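Local coordinates for OBG-type G domain-containing protein (Pyrococcus horikoshii, PDB 2E87) that binds GDP through an Obg-type G domain and is probably a GTP-binding protein of the NOG1 family, its cellular role unknown, at residues I204-F209 against Q217-P222; A239-R244 against G276-L281; I250-D255 against I268-E273. All coordinates share one frame; numbering follows the deposited sequence.

Contact 1 of 3, residues I204-F209 against Q217-P222; sequences INVGQF and QIIDTP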
ATOM      1  N   ILE A 204       3.308  -6.446 -13.346  1.00 40.40           N
ATOM      2  CA  ILE A 204       3.659  -5.474 -14.366  1.00 40.33           C
ATOM      3  C   ILE A 204       5.152  -5.136 -14.411  1.00 43.87           C
ATOM      4  O   ILE A 204       5.854  -5.192 -13.403  1.00 43.61           O
ATOM      5  CB  ILE A 204       2.858  -4.163 -14.176  1.00 41.10           C
ATOM      6  CG1 ILE A 204       3.243  -3.500 -12.850  1.00 40.85           C
ATOM      7  CG2 ILE A 204       1.371  -4.460 -14.198  1.00 38.05           C
ATOM      8  CD1 ILE A 204       2.658  -2.123 -12.670  1.00 34.88           C
ATOM      9  N   ASN A 205       5.628  -4.786 -15.598  1.00 41.94           N
ATOM     10  CA  ASN A 205       7.012  -4.428 -15.773  1.00 38.82           C
ATOM     11  C   ASN A 205       7.233  -3.021 -15.261  1.00 37.38           C
ATOM     12  O   ASN A 205       6.407  -2.144 -15.463  1.00 32.73           O
ATOM     13  CB  ASN A 205       7.391  -4.505 -17.242  1.00 44.60           C
ATOM     14  CG  ASN A 205       7.219  -5.885 -17.799  1.00 48.69           C
ATOM     15  OD1 ASN A 205       7.961  -6.800 -17.452  1.00 50.27           O
ATOM     16  ND2 ASN A 205       6.223  -6.052 -18.653  1.00 48.53           N
ATOM     17  N   VAL A 206       8.360  -2.824 -14.589  1.00 34.05           N
ATOM     18  CA  VAL A 206       8.710  -1.529 -14.052  1.00 36.95           C
ATOM     19  C   VAL A 206      10.129  -1.207 -14.446  1.00 40.81           C
ATOM     20  O   VAL A 206      11.055  -1.955 -14.134  1.00 41.58           O
ATOM     21  CB  VAL A 206       8.684  -1.499 -12.530  1.00 37.54           C
ATOM     22  CG1 VAL A 206       9.090  -0.123 -12.064  1.00 27.83           C
ATOM     23  CG2 VAL A 206       7.316  -1.874 -12.012  1.00 35.26           C
ATOM     24  N   GLY A 207      10.308  -0.087 -15.120  1.00 38.93           N
ATOM     25  CA  GLY A 207      11.647   0.280 -15.517  1.00 41.42           C
ATOM     26  C   GLY A 207      11.961   1.706 -15.149  1.00 36.95           C
ATOM     27  O   GLY A 207      11.154   2.406 -14.547  1.00 38.59           O
ATOM     28  N   GLN A 208      13.145   2.134 -15.542  1.00 34.11           N
ATOM     29  CA  GLN A 208      13.611   3.475 -15.267  1.00 38.48           C
ATOM     30  C   GLN A 208      14.632   3.894 -16.298  1.00 36.95           C
ATOM     31  O   GLN A 208      15.407   3.079 -16.779  1.00 31.89           O
ATOM     32  CB  GLN A 208      14.294   3.530 -13.895  1.00 36.78           C
ATOM     33  CG  GLN A 208      13.462   4.060 -12.743  1.00 47.74           C
ATOM     34  CD  GLN A 208      14.313   4.323 -11.496  1.00 57.00           C
ATOM     35  OE1 GLN A 208      15.404   4.908 -11.576  1.00 53.13           O
ATOM     36  NE2 GLN A 208      13.810   3.901 -10.334  1.00 58.13           N
ATOM     37  N   PHE A 209      14.615   5.166 -16.659  1.00 38.90           N
ATOM     38  CA  PHE A 209      15.638   5.665 -17.549  1.00 46.64           C
ATOM     39  C   PHE A 209      16.050   7.008 -16.973  1.00 45.87           C
ATOM     40  O   PHE A 209      15.225   7.761 -16.459  1.00 38.70           O
ATOM     41  CB  PHE A 209      15.160   5.733 -19.007  1.00 50.62           C
ATOM     42  CG  PHE A 209      14.303   6.897 -19.333  1.00 46.36           C
ATOM     43  CD1 PHE A 209      14.858   8.150 -19.518  1.00 43.83           C
ATOM     44  CD2 PHE A 209      12.947   6.726 -19.547  1.00 51.04           C
ATOM     45  CE1 PHE A 209      14.076   9.214 -19.917  1.00 46.38           C
ATOM     46  CE2 PHE A 209      12.157   7.786 -19.947  1.00 48.72           C
ATOM     47  CZ  PHE A 209      12.726   9.034 -20.134  1.00 46.44           C
ATOM     48  N   GLN A 217      10.290   6.931 -14.164  1.00 33.54           N
ATOM     49  CA  GLN A 217       9.802   5.574 -14.012  1.00 28.87           C
ATOM     50  C   GLN A 217       8.853   5.193 -15.173  1.00 29.59           C
ATOM     51  O   GLN A 217       8.013   5.986 -15.586  1.00 28.46           O
ATOM     52  CB  GLN A 217       9.082   5.437 -12.668  1.00 35.11           C
ATOM     53  CG  GLN A 217       8.765   4.005 -12.301  1.00 30.60           C
ATOM     54  CD  GLN A 217       8.135   3.877 -10.935  1.00 32.99           C
ATOM     55  OE1 GLN A 217       7.082   4.462 -10.658  1.00 34.14           O
ATOM     56  NE2 GLN A 217       8.776   3.107 -10.067  1.00 32.47           N
ATOM     57  N   ILE A 218       9.000   3.977 -15.689  1.00 28.39           N
ATOM     58  CA  ILE A 218       8.159   3.494 -16.781  1.00 28.10           C
ATOM     59  C   ILE A 218       7.492   2.173 -16.382  1.00 31.70           C
ATOM     60  O   ILE A 218       8.169   1.252 -15.935  1.00 27.56           O
ATOM     61  CB  ILE A 218       8.980   3.195 -18.074  1.00 29.39           C
ATOM     62  CG1 ILE A 218      10.030   4.289 -18.339  1.00 30.65           C
ATOM     63  CG2 ILE A 218       8.037   3.089 -19.259  1.00 26.94           C
ATOM     64  CD1 ILE A 218       9.457   5.666 -18.611  1.00 34.45           C
ATOM     65  N   ILE A 219       6.172   2.084 -16.534  1.00 33.52           N
ATOM     66  CA  ILE A 219       5.457   0.841 -16.234  1.00 35.59           C
ATOM     67  C   ILE A 219       4.473   0.531 -17.348  1.00 32.57           C
ATOM     68  O   ILE A 219       3.995   1.431 -18.033  1.00 32.07           O
ATOM     69  CB  ILE A 219       4.635   0.907 -14.917  1.00 36.19           C
ATOM     70  CG1 ILE A 219       3.482   1.893 -15.065  1.00 36.50           C
ATOM     71  CG2 ILE A 219       5.515   1.316 -13.761  1.00 35.96           C
ATOM     72  CD1 ILE A 219       2.528   1.892 -13.884  1.00 39.20           C
ATOM     73  N   ASP A 220       4.200  -0.750 -17.562  1.00 31.63           N
ATOM     74  CA  ASP A 220       3.195  -1.116 -18.560  1.00 36.48           C
ATOM     75  C   ASP A 220       1.985  -1.642 -17.789  1.00 37.77           C
ATOM     76  O   ASP A 220       2.065  -1.891 -16.577  1.00 28.15           O
ATOM     77  CB  ASP A 220       3.715  -2.137 -19.585  1.00 35.44           C
ATOM     78  CG  ASP A 220       4.224  -3.412 -18.963  1.00 37.18           C
ATOM     79  OD1 ASP A 220       4.241  -3.546 -17.719  1.00 39.99           O
ATOM     80  OD2 ASP A 220       4.618  -4.292 -19.753  1.00 38.62           O
ATOM     81  N   THR A 221       0.865  -1.816 -18.471  1.00 38.03           N
ATOM     82  CA  THR A 221      -0.336  -2.213 -17.770  1.00 35.69           C
ATOM     83  C   THR A 221      -1.051  -3.476 -18.216  1.00 36.42           C
ATOM     84  O   THR A 221      -2.281  -3.509 -18.285  1.00 36.88           O
ATOM     85  CB  THR A 221      -1.316  -1.049 -17.809  1.00 37.76           C
ATOM     86  OG1 THR A 221      -1.577  -0.695 -19.171  1.00 30.64           O
ATOM     87  CG2 THR A 221      -0.721   0.157 -17.094  1.00 39.27           C
ATOM     88  N   PRO A 222      -0.300  -4.547 -18.493  1.00 35.39           N
ATOM     89  CA  PRO A 222      -1.009  -5.760 -18.924  1.00 33.95           C
ATOM     90  C   PRO A 222      -2.037  -6.175 -17.869  1.00 35.89           C
ATOM     91  O   PRO A 222      -1.760  -6.144 -16.668  1.00 31.93           O
ATOM     92  CB  PRO A 222       0.114  -6.787 -19.077  1.00 34.44           C
ATOM     93  CG  PRO A 222       1.065  -6.386 -17.957  1.00 33.20           C
ATOM     94  CD  PRO A 222       1.078  -4.855 -18.057  1.00 37.14           C
TER
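Asp220 holds CG between its backbone N and carbonyl carbon (chi1 57°), the crowded position, and Asn205 sets CG beside its own N (chi1 -61°), so that carboxylate and amide meet across two antiparallel strands. The carboxylate receives two bonds from one residue: Asp220 OD1 accepts the backbone N of Asn205 at 2.8 Å, and Asp220 OD2 accepts its ND2 at 2.6 Å. Each oxygen uses its syn lone pair. OD2 lies almost in the amide plane of Asn205, yet the amide and carboxylate planes stand 51° apart, and this two-point grip should fix the rotation of the acid. A weak return bond runs from Asp220 N to Asn205 O. Farther along the ladder, Gly207 and Ile218 form a hydrogen-bonded pair, both bonds nearly straight at the hydrogen: Gly207 N reaches Ile218 O at 2.7 Å in the carbonyl plane, whereas Ile218 N approaches Gly207 O from above the carbonyl plane at 2.9 Å. Val206 and Ile219, a non-hydrogen-bonded pair, lie side by side on one face of the sheet, CG2 to CG2 at 4.1 Å. Beyond Gly207, CD1 of Ile218 meets the ring edge of Phe209 at CE2, 3.7 Å away. At the other end, CG2 of Ile204 packs against CD of Pro222, 3.9 Å away. Strand 169-173 flanks strand 214-220, and Ser181 of helix 180-187 touches both Asn205 and Asp220. The side chain of Asp220, its nearest atom about 5 Å from GDP, would probably feel the charge of nearby Lys180. The arrangement is a beta hairpin of the G-domain sheet, its second strand ending at Asp220, the first residue of an Asp-Thr-Pro-Gly sequence that corresponds to the DxxG motif of P-loop GTPases.

Contact 2 of 3, residues A239-R244 against G276-L281; sequences AILALR and GEFKDL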
ATOM      1  N   ALA A 239      -8.813  -0.825  -8.420  1.00 33.82           N
ATOM      2  CA  ALA A 239      -7.400  -1.191  -8.498  1.00 40.97           C
ATOM      3  C   ALA A 239      -6.737  -0.626  -9.751  1.00 42.52           C
ATOM      4  O   ALA A 239      -5.566  -0.221  -9.730  1.00 40.34           O
ATOM      5  CB  ALA A 239      -7.251  -2.705  -8.488  1.00 35.64           C
ATOM      6  N   ILE A 240      -7.496  -0.624 -10.843  1.00 42.04           N
ATOM      7  CA  ILE A 240      -7.028  -0.117 -12.130  1.00 38.41           C
ATOM      8  C   ILE A 240      -6.967   1.394 -12.069  1.00 39.87           C
ATOM      9  O   ILE A 240      -5.955   1.998 -12.429  1.00 43.20           O
ATOM     10  CB  ILE A 240      -7.997  -0.512 -13.266  1.00 37.45           C
ATOM     11  CG1 ILE A 240      -7.964  -2.023 -13.479  1.00 34.49           C
ATOM     12  CG2 ILE A 240      -7.651   0.233 -14.544  1.00 36.85           C
ATOM     13  CD1 ILE A 240      -9.158  -2.527 -14.284  1.00 37.67           C
ATOM     14  N   LEU A 241      -8.045   2.007 -11.595  1.00 35.94           N
ATOM     15  CA  LEU A 241      -8.096   3.456 -11.527  1.00 33.93           C
ATOM     16  C   LEU A 241      -7.125   4.063 -10.530  1.00 34.69           C
ATOM     17  O   LEU A 241      -6.921   5.279 -10.526  1.00 32.06           O
ATOM     18  CB  LEU A 241      -9.518   3.928 -11.222  1.00 41.60           C
ATOM     19  CG  LEU A 241     -10.576   3.584 -12.275  1.00 50.04           C
ATOM     20  CD1 LEU A 241     -11.894   4.232 -11.884  1.00 50.53           C
ATOM     21  CD2 LEU A 241     -10.139   4.074 -13.645  1.00 44.01           C
ATOM     22  N   ALA A 242      -6.531   3.221  -9.688  1.00 35.07           N
ATOM     23  CA  ALA A 242      -5.557   3.690  -8.714  1.00 36.81           C
ATOM     24  C   ALA A 242      -4.352   4.286  -9.460  1.00 36.79           C
ATOM     25  O   ALA A 242      -3.640   5.138  -8.922  1.00 37.31           O
ATOM     26  CB  ALA A 242      -5.098   2.535  -7.817  1.00 33.86           C
ATOM     27  N   LEU A 243      -4.135   3.836 -10.696  1.00 33.72           N
ATOM     28  CA  LEU A 243      -3.017   4.322 -11.516  1.00 36.13           C
ATOM     29  C   LEU A 243      -3.059   5.844 -11.678  1.00 35.77           C
ATOM     30  O   LEU A 243      -2.053   6.454 -12.008  1.00 40.59           O
ATOM     31  CB  LEU A 243      -3.013   3.626 -12.894  1.00 33.65           C
ATOM     32  CG  LEU A 243      -2.847   2.091 -12.874  1.00 39.24           C
ATOM     33  CD1 LEU A 243      -2.910   1.518 -14.281  1.00 35.60           C
ATOM     34  CD2 LEU A 243      -1.532   1.717 -12.224  1.00 34.32           C
ATOM     35  N   ARG A 244      -4.219   6.450 -11.420  1.00 36.48           N
ATOM     36  CA  ARG A 244      -4.382   7.905 -11.506  1.00 40.15           C
ATOM     37  C   ARG A 244      -3.446   8.591 -10.520  1.00 39.94           C
ATOM     38  O   ARG A 244      -2.987   9.717 -10.761  1.00 35.87           O
ATOM     39  CB  ARG A 244      -5.806   8.347 -11.141  1.00 42.93           C
ATOM     40  CG  ARG A 244      -6.930   7.825 -12.009  1.00 63.05           C
ATOM     41  CD  ARG A 244      -8.276   8.377 -11.519  1.00 69.96           C
ATOM     42  NE  ARG A 244      -9.414   7.819 -12.251  1.00 77.33           N
ATOM     43  CZ  ARG A 244     -10.689   8.124 -12.016  1.00 81.51           C
ATOM     44  NH1 ARG A 244     -11.002   8.991 -11.061  1.00 82.53           N
ATOM     45  NH2 ARG A 244     -11.653   7.554 -12.730  1.00 79.58           N
ATOM     46  N   GLY A 276     -10.790   8.681 -21.166  1.00 47.59           N
ATOM     47  CA  GLY A 276     -11.834   9.272 -20.355  1.00 48.05           C
ATOM     48  C   GLY A 276     -11.680   8.992 -18.875  1.00 47.04           C
ATOM     49  O   GLY A 276     -12.057   9.815 -18.058  1.00 52.34           O
ATOM     50  N   GLU A 277     -11.131   7.838 -18.519  1.00 46.70           N
ATOM     51  CA  GLU A 277     -10.949   7.493 -17.117  1.00 47.96           C
ATOM     52  C   GLU A 277      -9.810   8.276 -16.482  1.00 48.41           C
ATOM     53  O   GLU A 277      -9.758   8.404 -15.275  1.00 47.60           O
ATOM     54  CB  GLU A 277     -10.674   5.997 -16.969  1.00 54.89           C
ATOM     55  CG  GLU A 277     -11.873   5.129 -17.260  1.00 67.07           C
ATOM     56  CD  GLU A 277     -12.933   5.227 -16.178  1.00 74.08           C
ATOM     57  OE1 GLU A 277     -13.288   6.357 -15.778  1.00 73.83           O
ATOM     58  OE2 GLU A 277     -13.417   4.169 -15.727  1.00 83.17           O
ATOM     59  N   PHE A 278      -8.907   8.800 -17.299  1.00 45.36           N
ATOM     60  CA  PHE A 278      -7.768   9.550 -16.799  1.00 42.96           C
ATOM     61  C   PHE A 278      -7.712  10.959 -17.380  1.00 44.58           C
ATOM     62  O   PHE A 278      -6.697  11.353 -17.944  1.00 45.70           O
ATOM     63  CB  PHE A 278      -6.457   8.812 -17.130  1.00 38.29           C
ATOM     64  CG  PHE A 278      -6.323   7.456 -16.464  1.00 39.59           C
ATOM     65  CD1 PHE A 278      -6.803   6.303 -17.081  1.00 35.12           C
ATOM     66  CD2 PHE A 278      -5.722   7.335 -15.212  1.00 40.10           C
ATOM     67  CE1 PHE A 278      -6.688   5.052 -16.461  1.00 40.93           C
ATOM     68  CE2 PHE A 278      -5.605   6.086 -14.591  1.00 39.27           C
ATOM     69  CZ  PHE A 278      -6.088   4.946 -15.215  1.00 38.91           C
ATOM     70  N   LYS A 279      -8.797  11.711 -17.228  1.00 47.94           N
ATOM     71  CA  LYS A 279      -8.899  13.079 -17.746  1.00 52.98           C
ATOM     72  C   LYS A 279      -7.878  14.094 -17.217  1.00 54.08           C
ATOM     73  O   LYS A 279      -7.622  15.112 -17.875  1.00 50.54           O
ATOM     74  CB  LYS A 279     -10.305  13.625 -17.487  1.00 57.86           C
ATOM     75  CG  LYS A 279     -11.415  12.862 -18.188  1.00 66.35           C
ATOM     76  CD  LYS A 279     -12.799  13.333 -17.741  1.00 72.75           C
ATOM     77  CE  LYS A 279     -13.907  12.547 -18.441  1.00 78.96           C
ATOM     78  NZ  LYS A 279     -15.255  12.782 -17.829  1.00 84.26           N
ATOM     79  N   ASP A 280      -7.299  13.829 -16.045  1.00 50.35           N
ATOM     80  CA  ASP A 280      -6.326  14.758 -15.460  1.00 52.85           C
ATOM     81  C   ASP A 280      -4.857  14.445 -15.721  1.00 50.43           C
ATOM     82  O   ASP A 280      -3.976  15.064 -15.133  1.00 46.98           O
ATOM     83  CB  ASP A 280      -6.544  14.887 -13.955  1.00 54.62           C
ATOM     84  CG  ASP A 280      -7.927  15.371 -13.620  1.00 62.47           C
ATOM     85  OD1 ASP A 280      -8.309  16.470 -14.095  1.00 65.08           O
ATOM     86  OD2 ASP A 280      -8.633  14.645 -12.888  1.00 60.50           O
ATOM     87  N   LEU A 281      -4.588  13.483 -16.590  1.00 49.33           N
ATOM     88  CA  LEU A 281      -3.210  13.165 -16.910  1.00 47.37           C
ATOM     89  C   LEU A 281      -2.967  13.389 -18.399  1.00 42.81           C
ATOM     90  O   LEU A 281      -3.824  13.089 -19.234  1.00 40.41           O
ATOM     91  CB  LEU A 281      -2.888  11.703 -16.580  1.00 44.11           C
ATOM     92  CG  LEU A 281      -3.005  11.155 -15.152  1.00 50.44           C
ATOM     93  CD1 LEU A 281      -2.649   9.686 -15.184  1.00 44.90           C
ATOM     94  CD2 LEU A 281      -2.080  11.902 -14.187  1.00 47.78           C
TER
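The end of helix 234-241, continued by residues of helical phi/psi, lies beside the point where helix 264-277 stops, Phe278 being the first to leave helical angles (phi -123°, psi 55°) and opening a type I beta turn to Leu281. Phe278 puts CG beside its backbone N and turns the CD2-CE2-CZ side of its ring to the 240-244 backbone and to CG of Arg244. Phe278 CE2 lies 3.4 Å from CG of Arg244, while the backbone N of Arg244 meets the ring edge in plane. CB of Leu243 is 4.0 Å from Phe278 CE2, and Ile240 O also faces the edge, 4.1 Å from Phe278 CZ. The ring also touches Ile250 of strand 249-254. An alanine in place of Phe278 would probably lose this packing against Arg244, Leu243 and Ile250 and loosen the junction of the two helix ends. Arg244, extended from CG to NE, runs past the ring with its guanidinium plane 76° from it, bringing NE to 3.1 Å from Glu277 O. Arg244 NH2 makes a long salt bridge with Glu277 OE1, 3.7 Å, the two planes strongly inclined. The bend at chi2 of Glu277 brings its side chain obliquely across Leu241, CD2 of Leu241 3.9 Å from CB of Glu277. With no clear hydrogen bond across it, the contact probably rests mainly on packing around Phe278 and the aliphatic stem of Arg244, and the long ion pair probably adds modest attraction.

Contact 3 of 3, residues I250-D255 against I268-E273; sequences IIYIFD and IHLFEE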
ATOM      1  N   ILE A 250       0.497   9.283 -19.602  1.00 35.22           N
ATOM      2  CA  ILE A 250       0.041   8.038 -20.159  1.00 34.29           C
ATOM      3  C   ILE A 250       0.396   7.948 -21.629  1.00 32.66           C
ATOM      4  O   ILE A 250       0.065   8.841 -22.402  1.00 33.78           O
ATOM      5  CB  ILE A 250      -1.483   7.899 -20.003  1.00 40.47           C
ATOM      6  CG1 ILE A 250      -1.825   7.596 -18.537  1.00 44.20           C
ATOM      7  CG2 ILE A 250      -1.999   6.820 -20.922  1.00 34.61           C
ATOM      8  CD1 ILE A 250      -3.294   7.384 -18.291  1.00 45.48           C
ATOM      9  N   ILE A 251       1.104   6.884 -21.996  1.00 32.50           N
ATOM     10  CA  ILE A 251       1.468   6.627 -23.387  1.00 32.73           C
ATOM     11  C   ILE A 251       0.497   5.566 -23.883  1.00 34.92           C
ATOM     12  O   ILE A 251       0.422   4.476 -23.323  1.00 40.08           O
ATOM     13  CB  ILE A 251       2.892   6.057 -23.554  1.00 33.79           C
ATOM     14  CG1 ILE A 251       3.945   7.143 -23.322  1.00 33.86           C
ATOM     15  CG2 ILE A 251       3.059   5.521 -24.966  1.00 36.91           C
ATOM     16  CD1 ILE A 251       5.375   6.619 -23.350  1.00 26.81           C
ATOM     17  N   TYR A 252      -0.258   5.885 -24.921  1.00 34.77           N
ATOM     18  CA  TYR A 252      -1.212   4.931 -25.455  1.00 33.61           C
ATOM     19  C   TYR A 252      -0.724   4.441 -26.805  1.00 37.74           C
ATOM     20  O   TYR A 252      -0.575   5.230 -27.740  1.00 32.93           O
ATOM     21  CB  TYR A 252      -2.587   5.567 -25.627  1.00 30.00           C
ATOM     22  CG  TYR A 252      -3.650   4.524 -25.785  1.00 31.17           C
ATOM     23  CD1 TYR A 252      -4.347   4.054 -24.676  1.00 32.33           C
ATOM     24  CD2 TYR A 252      -3.886   3.920 -27.021  1.00 29.48           C
ATOM     25  CE1 TYR A 252      -5.247   2.997 -24.784  1.00 35.18           C
ATOM     26  CE2 TYR A 252      -4.786   2.869 -27.140  1.00 37.20           C
ATOM     27  CZ  TYR A 252      -5.463   2.411 -26.012  1.00 37.94           C
ATOM     28  OH  TYR A 252      -6.353   1.367 -26.096  1.00 47.66           O
ATOM     29  N   ILE A 253      -0.482   3.138 -26.900  1.00 36.38           N
ATOM     30  CA  ILE A 253      -0.003   2.553 -28.136  1.00 36.80           C
ATOM     31  C   ILE A 253      -1.101   1.896 -28.971  1.00 40.16           C
ATOM     32  O   ILE A 253      -1.860   1.065 -28.466  1.00 38.72           O
ATOM     33  CB  ILE A 253       1.058   1.468 -27.881  1.00 34.11           C
ATOM     34  CG1 ILE A 253       2.204   2.016 -27.023  1.00 32.79           C
ATOM     35  CG2 ILE A 253       1.581   0.956 -29.212  1.00 30.88           C
ATOM     36  CD1 ILE A 253       3.274   0.981 -26.691  1.00 25.31           C
ATOM     37  N   PHE A 254      -1.167   2.286 -30.242  1.00 39.87           N
ATOM     38  CA  PHE A 254      -2.095   1.717 -31.223  1.00 41.21           C
ATOM     39  C   PHE A 254      -1.240   0.819 -32.126  1.00 43.44           C
ATOM     40  O   PHE A 254      -0.059   1.097 -32.328  1.00 45.87           O
ATOM     41  CB  PHE A 254      -2.702   2.789 -32.135  1.00 38.23           C
ATOM     42  CG  PHE A 254      -3.813   3.581 -31.518  1.00 40.09           C
ATOM     43  CD1 PHE A 254      -3.575   4.852 -31.006  1.00 41.81           C
ATOM     44  CD2 PHE A 254      -5.109   3.073 -31.487  1.00 36.92           C
ATOM     45  CE1 PHE A 254      -4.613   5.608 -30.478  1.00 41.40           C
ATOM     46  CE2 PHE A 254      -6.151   3.815 -30.965  1.00 37.79           C
ATOM     47  CZ  PHE A 254      -5.907   5.085 -30.459  1.00 37.83           C
ATOM     48  N   ASP A 255      -1.837  -0.241 -32.666  1.00 41.66           N
ATOM     49  CA  ASP A 255      -1.150  -1.141 -33.596  1.00 42.45           C
ATOM     50  C   ASP A 255      -1.973  -1.148 -34.884  1.00 41.72           C
ATOM     51  O   ASP A 255      -2.872  -1.968 -35.057  1.00 38.17           O
ATOM     52  CB  ASP A 255      -1.053  -2.567 -33.031  1.00 39.41           C
ATOM     53  CG  ASP A 255      -0.541  -3.574 -34.068  1.00 44.72           C
ATOM     54  OD1 ASP A 255      -0.058  -3.131 -35.136  1.00 43.82           O
ATOM     55  OD2 ASP A 255      -0.614  -4.803 -33.821  1.00 44.35           O
ATOM     56  N   ILE A 268      -9.534   1.794 -30.913  1.00 41.35           N
ATOM     57  CA  ILE A 268     -10.013   3.161 -30.689  1.00 40.92           C
ATOM     58  C   ILE A 268     -11.038   3.189 -29.542  1.00 39.47           C
ATOM     59  O   ILE A 268     -11.034   4.095 -28.716  1.00 38.55           O
ATOM     60  CB  ILE A 268     -10.649   3.772 -31.970  1.00 35.71           C
ATOM     61  CG1 ILE A 268      -9.554   4.227 -32.931  1.00 38.17           C
ATOM     62  CG2 ILE A 268     -11.516   4.966 -31.621  1.00 37.56           C
ATOM     63  CD1 ILE A 268     -10.095   4.625 -34.308  1.00 42.00           C
ATOM     64  N   HIS A 269     -11.912   2.196 -29.473  1.00 37.49           N
ATOM     65  CA  HIS A 269     -12.887   2.212 -28.392  1.00 41.98           C
ATOM     66  C   HIS A 269     -12.170   2.185 -27.063  1.00 42.45           C
ATOM     67  O   HIS A 269     -12.517   2.937 -26.153  1.00 44.18           O
ATOM     68  CB  HIS A 269     -13.841   1.026 -28.497  1.00 40.96           C
ATOM     69  CG  HIS A 269     -14.801   1.134 -29.636  1.00 51.47           C
ATOM     70  ND1 HIS A 269     -15.535   0.061 -30.095  1.00 53.75           N
ATOM     71  CD2 HIS A 269     -15.158   2.193 -30.401  1.00 49.67           C
ATOM     72  CE1 HIS A 269     -16.303   0.456 -31.096  1.00 58.01           C
ATOM     73  NE2 HIS A 269     -16.093   1.745 -31.301  1.00 57.30           N
ATOM     74  N   LEU A 270     -11.158   1.331 -26.958  1.00 39.69           N
ATOM     75  CA  LEU A 270     -10.410   1.210 -25.720  1.00 43.20           C
ATOM     76  C   LEU A 270      -9.706   2.516 -25.407  1.00 43.07           C
ATOM     77  O   LEU A 270      -9.728   2.977 -24.267  1.00 41.02           O
ATOM     78  CB  LEU A 270      -9.381   0.079 -25.801  1.00 46.97           C
ATOM     79  CG  LEU A 270      -8.724  -0.235 -24.454  1.00 49.20           C
ATOM     80  CD1 LEU A 270      -9.785  -0.701 -23.468  1.00 44.38           C
ATOM     81  CD2 LEU A 270      -7.660  -1.303 -24.636  1.00 44.61           C
ATOM     82  N   PHE A 271      -9.082   3.115 -26.414  1.00 40.45           N
ATOM     83  CA  PHE A 271      -8.396   4.373 -26.186  1.00 41.09           C
ATOM     84  C   PHE A 271      -9.357   5.404 -25.584  1.00 42.64           C
ATOM     85  O   PHE A 271      -9.013   6.114 -24.642  1.00 42.72           O
ATOM     86  CB  PHE A 271      -7.833   4.924 -27.492  1.00 39.90           C
ATOM     87  CG  PHE A 271      -7.495   6.374 -27.419  1.00 39.41           C
ATOM     88  CD1 PHE A 271      -6.313   6.798 -26.827  1.00 36.86           C
ATOM     89  CD2 PHE A 271      -8.398   7.327 -27.863  1.00 39.70           C
ATOM     90  CE1 PHE A 271      -6.040   8.156 -26.674  1.00 34.98           C
ATOM     91  CE2 PHE A 271      -8.132   8.693 -27.711  1.00 41.58           C
ATOM     92  CZ  PHE A 271      -6.950   9.103 -27.115  1.00 38.24           C
ATOM     93  N   GLU A 272     -10.564   5.483 -26.132  1.00 40.60           N
ATOM     94  CA  GLU A 272     -11.544   6.451 -25.655  1.00 45.60           C
ATOM     95  C   GLU A 272     -11.993   6.170 -24.218  1.00 47.05           C
ATOM     96  O   GLU A 272     -12.192   7.088 -23.428  1.00 47.45           O
ATOM     97  CB  GLU A 272     -12.748   6.494 -26.600  1.00 42.55           C
ATOM     98  CG  GLU A 272     -12.342   6.720 -28.043  1.00 52.37           C
ATOM     99  CD  GLU A 272     -13.519   6.795 -28.998  1.00 56.55           C
ATOM    100  OE1 GLU A 272     -14.359   5.859 -29.001  1.00 51.65           O
ATOM    101  OE2 GLU A 272     -13.587   7.795 -29.754  1.00 58.51           O
ATOM    102  N   GLU A 273     -12.151   4.899 -23.880  1.00 45.47           N
ATOM    103  CA  GLU A 273     -12.541   4.540 -22.532  1.00 44.52           C
ATOM    104  C   GLU A 273     -11.401   4.866 -21.555  1.00 43.78           C
ATOM    105  O   GLU A 273     -11.641   5.355 -20.459  1.00 47.58           O
ATOM    106  CB  GLU A 273     -12.870   3.055 -22.457  1.00 42.63           C
ATOM    107  CG  GLU A 273     -13.744   2.716 -21.279  1.00 58.55           C
ATOM    108  CD  GLU A 273     -13.686   1.258 -20.926  1.00 62.81           C
ATOM    109  OE1 GLU A 273     -12.659   0.836 -20.364  1.00 73.47           O
ATOM    110  OE2 GLU A 273     -14.656   0.529 -21.218  1.00 73.22           O
TER
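Phe271 meets two aromatic rings of the strand at once. The CD1 edge of Phe271 points at the face of Tyr252, with CD1 3.7 Å from CG of Tyr252, in a T-shaped (edge-to-face) pair with planes 81° apart. CB of Phe271 sits over that face as a CH-pi contact, 3.9 Å from the Tyr252 centroid, and also lies 3.5 Å from CZ of Phe254, whose ring is oblique to Phe271. Three rings thus form an aromatic cluster. CE2 of Phe254 reaches the helix backbone, 3.9 Å from CA of Ile268, which comes in at the ring edge. The Tyr252 hydroxyl extends beside Leu270, with OH 3.3 Å from CG. The segments of strand and helix run nearly antiparallel, 169° between their directions, as the first two elements of a beta-alpha-beta crossover completed by strand 283-287. Tyr252 and Phe271 both carry CG anti to the backbone N, so that each ring extends across the interface. Farther out, Leu301 of helix 295-307 touches Phe254, and Leu310 touches Phe271. Ala173 of strand 169-173 packs against Tyr252; on the helix side, Leu270 touches His175.

In the fold
All three contacts belong to the Obg-type G domain and lie in or against its mixed sheet. Contact 1 comes first along the chain and is complete before contact 2 begins; contact 3 falls within the 31 residues that separate the two segments of contact 2. Their centres are 13 to 17 Å apart, contacts 2 and 3 being the closest. Contact 1 joins the hairpin strands 204-211 and 214-220, and strand 169-173 separates these from strand 249-254 of contact 3. Contacts 2 and 3 share helix 264-277 and touch through Phe278 and Ile250, while Thr221 packs on Leu243 between contacts 1 and 2. Contact 2 thus touches both others, joining the hairpin near GDP to the crossover helix.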